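Long-range contact in nicotinate-nucleotide pyrophosphorylase (Francisella tularensis subsp. tularensis, PDB 3TQV), which probably converts quinolinate and phosphoribosyl pyrophosphate into nicotinate mononucleotide, carbon dioxide and diphosphate, a step on the route to NAD: residues I114-T120 with I276-L281. Residue numbers count along the deposited sequence, not the author numbering.
Sequences IQMLSGT and IKAIDL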
loop_
_atom_site.group_PDB
_atom_site.type_symbol
_atom_site.label_atom_id
_atom_site.label_comp_id
_atom_site.label_asym_id
_atom_site.label_seq_id
_atom_site.Cartn_x
_atom_site.Cartn_y
_atom_site.Cartn_z
ATOM N N ILE B 114 9.452 0.974 -6.781
ATOM C CA ILE B 114 10.465 1.641 -5.976
ATOM C C ILE B 114 9.787 2.597 -5.000
ATOM O O ILE B 114 10.105 2.594 -3.818
ATOM C CB ILE B 114 11.509 2.390 -6.841
ATOM C CG1 ILE B 114 11.875 1.571 -8.071
ATOM C CG2 ILE B 114 12.757 2.666 -6.048
ATOM C CD1 ILE B 114 12.200 0.149 -7.763
ATOM N N GLN B 115 8.849 3.404 -5.495
ATOM C CA GLN B 115 8.108 4.353 -4.654
ATOM C C GLN B 115 7.657 3.705 -3.377
ATOM O O GLN B 115 7.795 4.251 -2.285
ATOM C CB GLN B 115 6.813 4.749 -5.336
ATOM C CG GLN B 115 6.899 5.852 -6.312
ATOM C CD GLN B 115 5.590 6.018 -7.020
ATOM O OE1 GLN B 115 4.611 5.319 -6.725
ATOM N NE2 GLN B 115 5.556 6.938 -7.966
HETATM N N MSE B 116 7.059 2.541 -3.560
HETATM C CA MSE B 116 6.353 1.865 -2.509
HETATM C C MSE B 116 7.330 1.253 -1.523
HETATM O O MSE B 116 7.331 1.594 -0.337
HETATM C CB MSE B 116 5.478 0.786 -3.120
HETATM C CG MSE B 116 4.547 0.149 -2.132
HETATM SE SE MSE B 116 3.998 -1.583 -2.769
HETATM C CE MSE B 116 3.292 -2.276 -1.091
ATOM N N LEU B 117 8.169 0.358 -2.033
ATOM C CA LEU B 117 9.090 -0.395 -1.197
ATOM C C LEU B 117 10.127 0.499 -0.550
ATOM O O LEU B 117 10.490 0.296 0.607
ATOM C CB LEU B 117 9.757 -1.508 -2.008
ATOM C CG LEU B 117 8.717 -2.488 -2.569
ATOM C CD1 LEU B 117 9.330 -3.469 -3.559
ATOM C CD2 LEU B 117 7.994 -3.216 -1.438
ATOM N N SER B 118 10.599 1.495 -1.287
ATOM C CA SER B 118 11.550 2.435 -0.718
ATOM C C SER B 118 10.803 3.239 0.321
ATOM O O SER B 118 11.375 3.676 1.321
ATOM C CB SER B 118 12.116 3.362 -1.789
ATOM O OG SER B 118 12.765 2.631 -2.805
ATOM N N GLY B 119 9.515 3.436 0.081
ATOM C CA GLY B 119 8.679 4.107 1.050
ATOM C C GLY B 119 8.729 3.337 2.355
ATOM O O GLY B 119 9.143 3.864 3.397
ATOM N N THR B 120 8.309 2.079 2.286
ATOM C CA THR B 120 8.357 1.206 3.435
ATOM C C THR B 120 9.723 1.177 4.100
ATOM O O THR B 120 9.808 1.265 5.323
ATOM C CB THR B 120 7.903 -0.213 3.099
ATOM O OG1 THR B 120 6.496 -0.199 2.846
ATOM C CG2 THR B 120 8.184 -1.168 4.279
ATOM N N ILE B 276 1.609 3.774 3.835
ATOM C CA ILE B 276 2.672 3.994 2.860
ATOM C C ILE B 276 2.908 5.479 2.619
ATOM O O ILE B 276 1.994 6.210 2.251
ATOM C CB ILE B 276 2.366 3.365 1.501
ATOM C CG1 ILE B 276 1.986 1.882 1.642
ATOM C CG2 ILE B 276 3.565 3.500 0.611
ATOM C CD1 ILE B 276 3.154 0.948 1.989
ATOM N N LYS B 277 4.134 5.935 2.835
ATOM C CA LYS B 277 4.535 7.246 2.353
ATOM C C LYS B 277 5.446 6.984 1.162
ATOM O O LYS B 277 6.624 6.668 1.322
ATOM C CB LYS B 277 5.247 8.041 3.449
ATOM C CG LYS B 277 5.598 9.471 3.081
ATOM C CD LYS B 277 4.365 10.270 2.634
ATOM C CE LYS B 277 4.739 11.533 1.818
ATOM N NZ LYS B 277 5.439 12.593 2.610
ATOM N N ALA B 278 4.888 7.060 -0.040
ATOM C CA ALA B 278 5.687 6.817 -1.239
ATOM C C ALA B 278 6.782 7.874 -1.438
ATOM O O ALA B 278 6.573 9.076 -1.237
ATOM C CB ALA B 278 4.805 6.714 -2.479
ATOM N N ILE B 279 7.958 7.396 -1.813
ATOM C CA ILE B 279 9.055 8.263 -2.177
ATOM C C ILE B 279 8.791 8.889 -3.532
ATOM O O ILE B 279 8.332 8.216 -4.460
ATOM C CB ILE B 279 10.378 7.478 -2.260
ATOM C CG1 ILE B 279 10.732 6.893 -0.884
ATOM C CG2 ILE B 279 11.481 8.360 -2.820
ATOM C CD1 ILE B 279 10.425 7.827 0.311
ATOM N N ASP B 280 9.097 10.178 -3.642
ATOM C CA ASP B 280 8.926 10.899 -4.892
ATOM C C ASP B 280 10.087 10.662 -5.868
ATOM O O ASP B 280 11.271 10.968 -5.591
ATOM C CB ASP B 280 8.727 12.389 -4.616
ATOM C CG ASP B 280 8.402 13.170 -5.856
ATOM O OD1 ASP B 280 7.890 12.581 -6.831
ATOM O OD2 ASP B 280 8.658 14.385 -5.851
ATOM N N LEU B 281 9.731 10.102 -7.017
ATOM C CA LEU B 281 10.696 9.669 -8.004
ATOM C C LEU B 281 10.381 10.356 -9.297
ATOM O O LEU B 281 9.326 10.952 -9.436
ATOM C CB LEU B 281 10.591 8.159 -8.213
ATOM C CG LEU B 281 10.889 7.328 -6.974
ATOM C CD1 LEU B 281 10.943 5.854 -7.333
ATOM C CD2 LEU B 281 12.193 7.799 -6.352
#
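This is buried helix-to-loop packing: the chain, leaving the TIM-barrel-like C-terminal domain after helix 271-274, runs against helix 100-130 before joining the N-terminal domain's antiparallel sheet as strand 281-285. The CA atoms come as near as 4.6 Å (G119-A278) and 4.7 Å (Q115-I279), so the two backbones are in direct contact. G119 permits this: its CA lies 3.3 Å from the O of K277, and a CB there would clash with that oxygen. One turn earlier, Q115 O accepts a hydrogen bond from I279 N (3.2 Å, N-H...O angle 162°) and a CA-H...O contact from A278 CA (3.5 Å), while also receiving a weak helical bond from G119 N. Side chains extend the contact: L281 CD1 reaches I114 CB at 3.5 Å, I279 CG1 meets S118 CB at 3.9 Å, and I276 CD1 lies 3.6 Å from T120 OG1, a hydroxyl hydrogen-bonded to Q152. H275 of the second subunit packs on K277 and A278. A single hydrogen bond within 423 Å² of buried surface implies close backbone fit, flanked by isoleucine and leucine contacts.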